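Local coordinates for protein type II restriction enzyme SfiI (PDB 2EZV) that recognises the double-stranded DNA sequence 5'-GGCCNNNNNGGCC-3' as a tetramer and cleaves it endonucleolytically, giving fragments with terminal 5'-phosphates, at residues S15-T20 and P231-E236; Q29-E34 and Q59-V64; V64-P69 and I78-V83; R84-P89 and L93-L98. All coordinates share one frame; numbering follows the deposited sequence.

Contact 1. Residues S15-T20 and P231-E236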
# COMPACT_ATOMS: atom_id res chain seq x y z
N SER D 15 16.59 -22.78 -1.27
CA SER D 15 17.09 -21.44 -1.50
C SER D 15 15.98 -20.40 -1.43
O SER D 15 16.17 -19.33 -0.85
CB SER D 15 17.79 -21.37 -2.86
OG SER D 15 18.29 -20.08 -3.10
N VAL D 16 14.82 -20.70 -2.00
CA VAL D 16 13.73 -19.73 -1.96
C VAL D 16 13.16 -19.64 -0.56
O VAL D 16 12.61 -18.60 -0.17
CB VAL D 16 12.57 -20.06 -2.95
CG1 VAL D 16 13.07 -20.94 -4.07
CG2 VAL D 16 11.43 -20.69 -2.21
N GLU D 17 13.25 -20.72 0.20
CA GLU D 17 12.73 -20.67 1.56
C GLU D 17 13.69 -19.81 2.36
O GLU D 17 13.29 -19.01 3.20
CB GLU D 17 12.61 -22.08 2.17
CG GLU D 17 11.36 -22.82 1.72
CD GLU D 17 11.25 -24.24 2.27
OE1 GLU D 17 10.19 -24.87 2.07
OE2 GLU D 17 12.21 -24.74 2.90
N LYS D 18 14.97 -19.94 2.05
CA LYS D 18 15.99 -19.17 2.73
C LYS D 18 15.83 -17.66 2.51
O LYS D 18 15.91 -16.89 3.46
CB LYS D 18 17.39 -19.61 2.27
CG LYS D 18 18.51 -19.11 3.16
CD LYS D 18 19.84 -19.57 2.59
CE LYS D 18 21.00 -19.25 3.51
NZ LYS D 18 22.31 -19.65 2.90
N GLN D 19 15.60 -17.24 1.26
CA GLN D 19 15.44 -15.81 1.02
C GLN D 19 14.11 -15.31 1.57
O GLN D 19 13.97 -14.14 1.92
CB GLN D 19 15.61 -15.45 -0.47
CG GLN D 19 14.46 -15.81 -1.40
CD GLN D 19 14.71 -15.32 -2.83
OE1 GLN D 19 15.68 -15.72 -3.47
NE2 GLN D 19 13.83 -14.46 -3.33
N THR D 20 13.13 -16.20 1.67
CA THR D 20 11.83 -15.83 2.23
C THR D 20 12.09 -15.55 3.71
O THR D 20 11.68 -14.52 4.25
CB THR D 20 10.82 -16.97 2.11
OG1 THR D 20 10.48 -17.16 0.73
CG2 THR D 20 9.55 -16.66 2.90
N PRO D 231 21.42 -25.11 9.91
CA PRO D 231 21.60 -23.89 10.69
C PRO D 231 20.72 -22.69 10.37
O PRO D 231 20.13 -22.10 11.28
CB PRO D 231 23.09 -23.58 10.50
CG PRO D 231 23.70 -24.93 10.40
CD PRO D 231 22.73 -25.65 9.48
N TRP D 232 20.61 -22.32 9.09
CA TRP D 232 19.81 -21.14 8.74
C TRP D 232 18.32 -21.27 8.95
O TRP D 232 17.62 -20.27 8.99
CB TRP D 232 20.09 -20.68 7.31
CG TRP D 232 19.71 -21.64 6.22
CD1 TRP D 232 20.55 -22.47 5.55
CD2 TRP D 232 18.40 -21.84 5.66
NE1 TRP D 232 19.85 -23.18 4.59
CE2 TRP D 232 18.53 -22.81 4.64
CE3 TRP D 232 17.14 -21.29 5.91
CZ2 TRP D 232 17.44 -23.24 3.87
CZ3 TRP D 232 16.06 -21.72 5.15
CH2 TRP D 232 16.22 -22.69 4.14
N ARG D 233 17.83 -22.50 9.10
CA ARG D 233 16.40 -22.69 9.31
C ARG D 233 15.95 -22.29 10.71
O ARG D 233 14.77 -22.35 11.03
CB ARG D 233 16.01 -24.13 9.03
CG ARG D 233 15.92 -24.43 7.54
CD ARG D 233 15.39 -25.83 7.27
NE ARG D 233 15.31 -26.08 5.84
CZ ARG D 233 14.34 -25.64 5.04
NH1 ARG D 233 13.35 -24.92 5.54
NH2 ARG D 233 14.37 -25.91 3.74
N LEU D 234 16.90 -21.88 11.55
CA LEU D 234 16.59 -21.44 12.90
C LEU D 234 17.33 -20.14 13.17
O LEU D 234 18.56 -20.11 13.26
CB LEU D 234 17.02 -22.51 13.91
CG LEU D 234 16.68 -22.38 15.41
CD1 LEU D 234 17.62 -21.40 16.07
CD2 LEU D 234 15.24 -21.96 15.59
N GLN D 235 16.57 -19.05 13.27
CA GLN D 235 17.15 -17.74 13.52
C GLN D 235 16.74 -17.25 14.91
O GLN D 235 15.72 -17.67 15.45
CB GLN D 235 16.69 -16.73 12.47
CG GLN D 235 17.07 -17.09 11.05
CD GLN D 235 18.57 -17.19 10.85
OE1 GLN D 235 19.34 -16.40 11.38
NE2 GLN D 235 18.99 -18.18 10.06
N GLU D 236 17.53 -16.34 15.46
CA GLU D 236 17.24 -15.82 16.78
C GLU D 236 17.56 -14.35 16.91
O GLU D 236 18.71 -13.94 16.73
CB GLU D 236 18.05 -16.59 17.83
CG GLU D 236 17.65 -16.29 19.27
CD GLU D 236 18.65 -16.82 20.28
OE1 GLU D 236 19.31 -17.85 20.00
OE2 GLU D 236 18.75 -16.22 21.37
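Lys18 and Glu17 pack against Trp232 and Arg233 in a buried contact of this PDDEXK-clan nuclease, between helix 10-41 and the 3-10 turn 231-233 leading into strand 234-238. The indole of Trp232 is sandwiched. Over one face runs the aliphatic chain of Lys18, whose CG lies anti to the backbone N (chi1 -166°) and whose chain stays extended beyond it, so its methylenes follow the ring from one end to the other. Lys18 CB makes a CH-pi contact 3.7 Å from the centroid of the Trp232 six-membered ring, while Lys18 CE reaches Trp232 CG and CD1 at the pyrrole end. Lys18 NZ is 4.7 Å from the centroid of the Trp232 five-membered ring, an off-centre cation-pi contact; its stronger partner is Asp252. Arg233 CG lies over the opposite face of the indole, toward its rim, and Trp232 CH2 sits above the centre of the guanidinium. The guanidinium edge meets Glu17, the two flat groups standing 88° apart. Arg233 NH2 also makes a salt bridge with Glu14, while NH1 and NE hydrogen-bond Ser185 O and Tyr195 OH; together these probably fix the guanidinium's rotation. Both terminal nitrogens converge on one oxygen: Arg233 NH2 meets Glu17 OE2 at 2.6 Å, nearly along the C-O axis, and Arg233 NH1 meets the same OE2 at 2.9 Å from above the carboxylate plane.

Contact 2. Residues Q29-E34 and Q59-V64; sequences QQYSKE and QYALEV
Tyr31 lays its ring against Ala61 and Tyr60, packing helix 10-41 on the following helix 49-62 in a helix-helix contact of the PDDEXK-type nuclease chain. The backbones come close, with Tyr31 CA 5.6 Å from Ala61 CA, as the small alanine permits. The apolar packing is carried by one face of the Tyr31 ring. A chi1 of -169° puts this ring opposite its own amide nitrogen and across the neighbouring helix: Tyr31 CD2 touches Ala61 CB at 3.6 Å, and farther along Tyr31 CZ meets Tyr60 CB, also at 3.6 Å. Tyr31 OH lies 3.3 Å from Tyr60 CB and, a little farther on, meets CD1. Glu34 CB backs the other face of the Tyr31 ring.

Polar bonds link the pair to the tetramer. Tyr60 OH hydrogen-bonds Phe74 O of the third subunit, and Glu34 forms a salt bridge with Arg73 of that same subunit. Helix 10-41 is kinked here, the amides of Lys33 and Glu34 having no helical hydrogen bond to the preceding turn. There Gln29 O accepts two bonds from one residue: Ser32 N at 3.0 Å, and Ser32 OG at 2.9 Å in the carbonyl plane.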
# COMPACT_ATOMS: atom_id res chain seq x y z
N GLN D 29 13.53 -7.64 12.71
CA GLN D 29 14.64 -6.90 13.27
C GLN D 29 14.33 -5.41 13.35
O GLN D 29 14.41 -4.80 14.42
CB GLN D 29 15.91 -7.09 12.44
CG GLN D 29 17.04 -6.17 12.87
CD GLN D 29 17.49 -6.41 14.31
OE1 GLN D 29 17.98 -5.50 14.98
NE2 GLN D 29 17.35 -7.65 14.78
N GLN D 30 13.98 -4.83 12.21
CA GLN D 30 13.68 -3.41 12.13
C GLN D 30 12.44 -3.02 12.92
O GLN D 30 12.23 -1.85 13.24
CB GLN D 30 13.58 -3.00 10.65
CG GLN D 30 14.90 -3.25 9.91
CD GLN D 30 14.95 -2.72 8.49
OE1 GLN D 30 16.00 -2.74 7.85
NE2 GLN D 30 13.82 -2.24 7.98
N TYR D 31 11.61 -4.01 13.25
CA TYR D 31 10.40 -3.76 14.02
C TYR D 31 10.56 -4.17 15.49
O TYR D 31 9.64 -4.02 16.28
CB TYR D 31 9.23 -4.55 13.42
CG TYR D 31 7.88 -4.15 13.97
CD1 TYR D 31 7.32 -2.91 13.66
CD2 TYR D 31 7.16 -5.00 14.82
CE1 TYR D 31 6.08 -2.53 14.17
CE2 TYR D 31 5.92 -4.62 15.34
CZ TYR D 31 5.39 -3.39 15.01
OH TYR D 31 4.17 -3.00 15.52
N SER D 32 11.75 -4.67 15.84
CA SER D 32 12.00 -5.15 17.21
C SER D 32 11.83 -4.13 18.33
O SER D 32 11.36 -4.48 19.41
CB SER D 32 13.39 -5.79 17.30
OG SER D 32 14.41 -4.82 17.31
N LYS D 33 12.22 -2.88 18.11
CA LYS D 33 12.07 -1.86 19.15
C LYS D 33 10.60 -1.68 19.51
O LYS D 33 10.22 -1.72 20.69
CB LYS D 33 12.65 -0.53 18.70
CG LYS D 33 12.52 0.59 19.73
CD LYS D 33 13.14 1.87 19.21
CE LYS D 33 12.99 3.01 20.20
NZ LYS D 33 11.56 3.33 20.47
N GLU D 34 9.77 -1.48 18.49
CA GLU D 34 8.34 -1.29 18.70
C GLU D 34 7.68 -2.57 19.19
O GLU D 34 6.71 -2.53 19.95
CB GLU D 34 7.67 -0.81 17.42
CG GLU D 34 6.14 -0.87 17.47
CD GLU D 34 5.49 -0.14 16.32
OE1 GLU D 34 4.30 -0.43 16.04
OE2 GLU D 34 6.15 0.71 15.69
N GLN D 59 2.29 -9.54 12.35
CA GLN D 59 1.62 -8.94 11.22
C GLN D 59 2.16 -7.55 10.87
O GLN D 59 2.48 -7.29 9.72
CB GLN D 59 0.11 -8.83 11.46
CG GLN D 59 -0.58 -7.99 10.40
CD GLN D 59 -2.08 -7.90 10.56
OE1 GLN D 59 -2.72 -7.02 9.99
NE2 GLN D 59 -2.65 -8.80 11.34
N TYR D 60 2.26 -6.68 11.87
CA TYR D 60 2.75 -5.32 11.65
C TYR D 60 4.18 -5.32 11.14
O TYR D 60 4.56 -4.50 10.32
CB TYR D 60 2.67 -4.49 12.93
CG TYR D 60 1.25 -4.21 13.39
CD1 TYR D 60 0.95 -4.10 14.75
CD2 TYR D 60 0.22 -4.04 12.47
CE1 TYR D 60 -0.34 -3.82 15.18
CE2 TYR D 60 -1.08 -3.76 12.89
CZ TYR D 60 -1.35 -3.66 14.25
OH TYR D 60 -2.63 -3.38 14.68
N ALA D 61 4.97 -6.26 11.65
CA ALA D 61 6.35 -6.39 11.25
C ALA D 61 6.48 -6.83 9.80
O ALA D 61 7.25 -6.25 9.03
CB ALA D 61 7.08 -7.38 12.16
N LEU D 62 5.69 -7.84 9.41
CA LEU D 62 5.77 -8.42 8.07
C LEU D 62 4.97 -7.80 6.92
O LEU D 62 5.45 -7.80 5.78
CB LEU D 62 5.43 -9.91 8.11
CG LEU D 62 6.01 -10.85 9.18
CD1 LEU D 62 6.13 -12.25 8.58
CD2 LEU D 62 7.35 -10.38 9.67
N GLU D 63 3.77 -7.30 7.19
CA GLU D 63 2.93 -6.74 6.13
C GLU D 63 3.61 -5.60 5.40
O GLU D 63 3.27 -5.26 4.25
CB GLU D 63 1.58 -6.27 6.68
CG GLU D 63 1.63 -5.13 7.69
CD GLU D 63 0.25 -4.80 8.28
OE1 GLU D 63 -0.69 -5.61 8.12
OE2 GLU D 63 0.11 -3.74 8.91
N VAL D 64 4.61 -5.04 6.07
CA VAL D 64 5.36 -3.90 5.57
C VAL D 64 6.50 -4.32 4.62
O VAL D 64 7.05 -3.51 3.88
CB VAL D 64 5.87 -3.10 6.81
CG1 VAL D 64 7.37 -3.03 6.86
CG2 VAL D 64 5.21 -1.72 6.85

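Contact 3. Residues V64-P69 and I78-V83. With CA (calcium ion), chain F.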
# COMPACT_ATOMS: atom_id res chain seq x y z
N VAL D 64 4.61 -5.04 6.07
CA VAL D 64 5.36 -3.90 5.57
C VAL D 64 6.50 -4.32 4.62
O VAL D 64 7.05 -3.51 3.88
CB VAL D 64 5.87 -3.10 6.81
CG1 VAL D 64 7.37 -3.03 6.86
CG2 VAL D 64 5.21 -1.72 6.85
N ALA D 65 6.81 -5.62 4.62
CA ALA D 65 7.89 -6.16 3.81
C ALA D 65 7.40 -7.19 2.79
O ALA D 65 8.11 -8.14 2.46
CB ALA D 65 8.91 -6.81 4.71
N GLU D 66 6.19 -7.00 2.29
CA GLU D 66 5.59 -7.94 1.34
C GLU D 66 6.08 -7.71 -0.11
O GLU D 66 6.81 -6.76 -0.38
CB GLU D 66 4.07 -7.81 1.43
CG GLU D 66 3.30 -9.08 1.10
CD GLU D 66 3.78 -10.28 1.89
OE1 GLU D 66 3.61 -10.33 3.13
OE2 GLU D 66 4.33 -11.19 1.26
N THR D 67 5.69 -8.61 -1.02
CA THR D 67 6.08 -8.46 -2.43
C THR D 67 4.92 -8.67 -3.41
O THR D 67 3.89 -9.25 -3.07
CB THR D 67 7.21 -9.45 -2.86
OG1 THR D 67 6.74 -10.80 -2.79
CG2 THR D 67 8.44 -9.28 -1.97
N TYR D 68 5.13 -8.18 -4.64
CA TYR D 68 4.21 -8.29 -5.77
C TYR D 68 2.99 -9.17 -5.48
O TYR D 68 3.00 -10.37 -5.75
CB TYR D 68 5.01 -8.88 -6.94
CG TYR D 68 4.37 -8.84 -8.31
CD1 TYR D 68 5.08 -9.28 -9.43
CD2 TYR D 68 3.07 -8.37 -8.50
CE1 TYR D 68 4.52 -9.24 -10.71
CE2 TYR D 68 2.49 -8.32 -9.77
CZ TYR D 68 3.23 -8.75 -10.87
OH TYR D 68 2.69 -8.69 -12.14
N PRO D 69 1.92 -8.58 -4.93
CA PRO D 69 0.71 -9.33 -4.60
C PRO D 69 -0.03 -10.02 -5.75
O PRO D 69 -0.08 -9.52 -6.88
CB PRO D 69 -0.19 -8.28 -3.91
CG PRO D 69 0.79 -7.28 -3.36
CD PRO D 69 1.78 -7.17 -4.51
N ILE D 78 -4.35 -20.06 9.97
CA ILE D 78 -3.00 -19.54 9.93
C ILE D 78 -3.09 -18.03 10.17
O ILE D 78 -3.90 -17.35 9.55
CB ILE D 78 -2.32 -19.86 8.59
CG1 ILE D 78 -2.10 -21.38 8.50
CG2 ILE D 78 -0.98 -19.13 8.48
CD1 ILE D 78 -1.31 -21.85 7.29
N ASP D 79 -2.26 -17.54 11.08
CA ASP D 79 -2.23 -16.13 11.46
C ASP D 79 -1.99 -15.13 10.34
O ASP D 79 -2.78 -14.22 10.13
CB ASP D 79 -1.17 -15.91 12.54
CG ASP D 79 -1.39 -16.78 13.77
OD1 ASP D 79 -2.52 -16.78 14.30
OD2 ASP D 79 -0.43 -17.45 14.21
N TYR D 80 -0.89 -15.30 9.62
CA TYR D 80 -0.53 -14.38 8.54
C TYR D 80 -0.35 -15.14 7.23
O TYR D 80 0.41 -16.10 7.17
CB TYR D 80 0.77 -13.67 8.93
CG TYR D 80 1.23 -12.62 7.95
CD1 TYR D 80 0.89 -11.28 8.13
CD2 TYR D 80 2.01 -12.97 6.85
CE1 TYR D 80 1.32 -10.31 7.23
CE2 TYR D 80 2.44 -12.01 5.94
CZ TYR D 80 2.10 -10.68 6.14
OH TYR D 80 2.55 -9.73 5.25
N LYS D 81 -1.05 -14.72 6.18
CA LYS D 81 -0.96 -15.39 4.89
C LYS D 81 -1.13 -14.41 3.74
O LYS D 81 -1.88 -13.46 3.84
CB LYS D 81 -2.02 -16.49 4.79
N ARG D 82 -0.41 -14.65 2.65
CA ARG D 82 -0.49 -13.81 1.47
C ARG D 82 -0.04 -14.60 0.26
O ARG D 82 0.98 -15.27 0.30
CB ARG D 82 0.42 -12.57 1.62
CG ARG D 82 -0.03 -11.52 2.64
CD ARG D 82 -1.40 -10.90 2.33
NE ARG D 82 -1.75 -9.87 3.31
CZ ARG D 82 -2.89 -9.18 3.32
NH1 ARG D 82 -3.83 -9.39 2.40
NH2 ARG D 82 -3.09 -8.26 4.26
N VAL D 83 -0.83 -14.54 -0.81
CA VAL D 83 -0.49 -15.21 -2.06
C VAL D 83 0.23 -14.10 -2.83
O VAL D 83 -0.34 -13.02 -3.01
CB VAL D 83 -1.75 -15.65 -2.85
CG1 VAL D 83 -1.35 -16.41 -4.12
CG2 VAL D 83 -2.65 -16.51 -1.95
CA CA F . -0.62 -19.25 16.11
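Glu66 reaches from the loop after helix 49-62 to Tyr80 and Arg82 on the strand 80-86, and its side chain carries most of the contact. CB points toward the strand. From there CG continues on the far side of CB from the main-chain nitrogen (chi1 -150°), and a bend at the next bond (chi2 52°) turns the carboxylate to the hydroxyl of Tyr80. The carboxylate carbon, Glu66 CD, passes 4.1 Å from Arg82 CB. Beyond it the two oxygens part company. Glu66 OE1, lying at the edge of the Tyr80 ring and in its plane, accepts a hydrogen bond from Tyr80 OH; the modelled 2.4 Å is very short, and the exact length is doubtful. The carboxylate and ring planes are 30° apart. The same Glu66 OE1 is 3.9 Å from Arg82 CG, a contact with the aliphatic part of the arginine, whose guanidinium pairs instead with Glu63 of the third subunit. Glu66 OE2 forms a salt bridge with Arg84 NH1. With an alanine at Glu66, Tyr80 OH would probably lose its acceptor and the Arg84 guanidinium the carboxylate that balances it.

At the start of the strand segment Asp79 OD2 binds the calcium ion at 2.6 Å; Asp100 and the backbone oxygen of Ala101 complete the protein ligands, an arrangement consistent with the acidic metal site of PDDEXK nucleases. Loop 64-69 makes backbone hydrogen bonds to the second subunit as it passes from helix 49-62 toward strand 80-86, which pairs antiparallel with strand 93-104 through Tyr80 and Arg82.

Contact 4. Residues R84-P89 and L93-L98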
# COMPACT_ATOMS: atom_id res chain seq x y z
N ARG D 84 1.46 -14.35 -3.28
CA ARG D 84 2.24 -13.32 -3.94
C ARG D 84 3.26 -13.90 -4.91
O ARG D 84 3.44 -15.11 -4.98
CB ARG D 84 3.00 -12.53 -2.87
CG ARG D 84 4.02 -13.43 -2.16
CD ARG D 84 4.71 -12.82 -0.96
NE ARG D 84 5.84 -13.67 -0.58
CZ ARG D 84 6.69 -13.43 0.42
NH1 ARG D 84 6.55 -12.36 1.18
NH2 ARG D 84 7.72 -14.25 0.62
N TRP D 85 3.93 -13.02 -5.66
CA TRP D 85 4.99 -13.43 -6.59
C TRP D 85 6.30 -13.16 -5.86
O TRP D 85 6.51 -12.08 -5.31
CB TRP D 85 4.98 -12.58 -7.87
CG TRP D 85 3.84 -12.81 -8.80
CD1 TRP D 85 2.77 -12.00 -9.01
CD2 TRP D 85 3.72 -13.89 -9.74
NE1 TRP D 85 1.99 -12.50 -10.03
CE2 TRP D 85 2.55 -13.65 -10.50
CE3 TRP D 85 4.49 -15.03 -10.02
CZ2 TRP D 85 2.13 -14.51 -11.52
CZ3 TRP D 85 4.07 -15.89 -11.04
CH2 TRP D 85 2.90 -15.62 -11.78
N LEU D 86 7.19 -14.14 -5.85
CA LEU D 86 8.46 -13.96 -5.20
C LEU D 86 9.56 -13.90 -6.26
O LEU D 86 9.90 -14.91 -6.88
CB LEU D 86 8.74 -15.12 -4.24
CG LEU D 86 10.06 -15.07 -3.47
CD1 LEU D 86 10.05 -13.86 -2.54
CD2 LEU D 86 10.25 -16.37 -2.67
N PRO D 87 10.12 -12.71 -6.50
CA PRO D 87 11.18 -12.64 -7.51
C PRO D 87 12.45 -13.35 -7.04
O PRO D 87 12.80 -13.28 -5.87
CB PRO D 87 11.38 -11.14 -7.70
CG PRO D 87 10.98 -10.56 -6.40
CD PRO D 87 9.77 -11.37 -6.00
N SER D 88 13.11 -14.04 -7.96
CA SER D 88 14.34 -14.74 -7.62
C SER D 88 15.05 -15.15 -8.89
O SER D 88 14.49 -15.08 -9.97
CB SER D 88 14.05 -15.99 -6.78
OG SER D 88 13.64 -17.06 -7.61
N PRO D 89 16.30 -15.60 -8.79
CA PRO D 89 16.99 -16.00 -10.01
C PRO D 89 16.46 -17.31 -10.57
O PRO D 89 16.72 -17.64 -11.72
CB PRO D 89 18.45 -16.08 -9.57
CG PRO D 89 18.33 -16.49 -8.14
CD PRO D 89 17.21 -15.64 -7.63
N LEU D 93 8.55 -16.71 -8.86
CA LEU D 93 7.73 -17.74 -8.28
C LEU D 93 6.46 -17.36 -7.54
O LEU D 93 6.47 -16.53 -6.62
CB LEU D 93 8.59 -18.59 -7.35
CG LEU D 93 9.87 -19.13 -7.98
CD1 LEU D 93 10.64 -19.94 -6.94
CD2 LEU D 93 9.54 -19.96 -9.20
N PRO D 94 5.33 -17.95 -7.95
CA PRO D 94 4.05 -17.67 -7.29
C PRO D 94 4.20 -18.35 -5.91
O PRO D 94 4.69 -19.49 -5.82
CB PRO D 94 3.04 -18.36 -8.20
CG PRO D 94 3.84 -19.51 -8.77
CD PRO D 94 5.16 -18.86 -9.09
N GLN D 95 3.80 -17.67 -4.84
CA GLN D 95 3.98 -18.24 -3.51
C GLN D 95 2.88 -17.90 -2.51
O GLN D 95 2.31 -16.81 -2.54
CB GLN D 95 5.33 -17.76 -2.96
CG GLN D 95 5.62 -18.07 -1.50
CD GLN D 95 6.94 -17.45 -1.03
OE1 GLN D 95 7.11 -16.23 -1.05
NE2 GLN D 95 7.88 -18.30 -0.60
N VAL D 96 2.59 -18.85 -1.63
CA VAL D 96 1.61 -18.65 -0.57
C VAL D 96 2.44 -18.56 0.72
O VAL D 96 2.88 -19.58 1.24
CB VAL D 96 0.63 -19.83 -0.44
CG1 VAL D 96 -0.31 -19.59 0.72
CG2 VAL D 96 -0.16 -20.01 -1.72
N LEU D 97 2.69 -17.35 1.20
CA LEU D 97 3.48 -17.21 2.43
C LEU D 97 2.60 -17.52 3.62
O LEU D 97 1.54 -16.91 3.79
CB LEU D 97 4.05 -15.79 2.57
CG LEU D 97 4.78 -15.51 3.90
CD1 LEU D 97 5.83 -16.59 4.14
CD2 LEU D 97 5.43 -14.14 3.88
N LEU D 98 3.05 -18.46 4.45
CA LEU D 98 2.33 -18.87 5.65
C LEU D 98 3.22 -18.71 6.87
O LEU D 98 4.29 -19.31 6.93
CB LEU D 98 1.91 -20.34 5.56
CG LEU D 98 0.62 -20.80 4.87
CD1 LEU D 98 0.20 -19.82 3.80
CD2 LEU D 98 0.84 -22.19 4.29
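Arg84 and Gln95 form a hydrogen-bonded antiparallel pair, as do Leu86 and Leu93, with Trp85 and Pro94 between them as the non-hydrogen-bonded pair. The strand directions lie 124° apart, well short of a straight antiparallel run. Arg84 N donates to Gln95 O at 2.7 Å and Gln95 N to Arg84 O at 2.6 Å; Leu86 and Leu93 make the matching two bonds.

On the face with Arg84, Leu86, Leu93 and Gln95, the Arg84 and Gln95 side chains run alongside each other. Arg84 NE (2.9 Å) and NH2 (2.7 Å) both grip Gln95 OE1, which sits at the guanidinium edge, while both donors approach from one face of the amide. Arg84 NH1 makes a salt bridge with Glu66. Leu97 CB lies over the guanidinium face. Leu86 CD2 packs on the amide of Gln95, whose NE2 bonds Thr157 on the next strand and Thr20. Replacing Arg84 by a leucine would probably leave Gln95 OE1 without these two donors, its amide held from the NE2 side, and Glu66 OE2 without its charge partner. On the other face, Trp85 CZ3 touches Pro94 CD at 3.7 Å, and Trp85 also meets Tyr68.

The whole is a twisted beta hairpin within the mixed central sheet of a PDDEXK-clan nuclease.

Contact 1 closes a loop of the chain in which the other three are nested. It meets contact 4 directly: Gln19 NE2 lies 3.0 Å from Pro87 O and Thr20 OG1 3.1 Å from Gln95 NE2, so helix 10-41 sits on the hairpin. The same helix carries contact 2, about 18 Å from contact 1 between centres. Contacts 2 and 3 share Val64, and Tyr80 packs against Gln59, Leu62 and Glu63. Contacts 3 and 4 follow one another along strand 80-86, their centres about 10 Å apart, joined by Glu66 OE2 to Arg84 NH1. Contact 3 holds a calcium ligand and comes within about 5 Å of the DNA at nearest atoms; the other three stay about 13 to 14 Å from it.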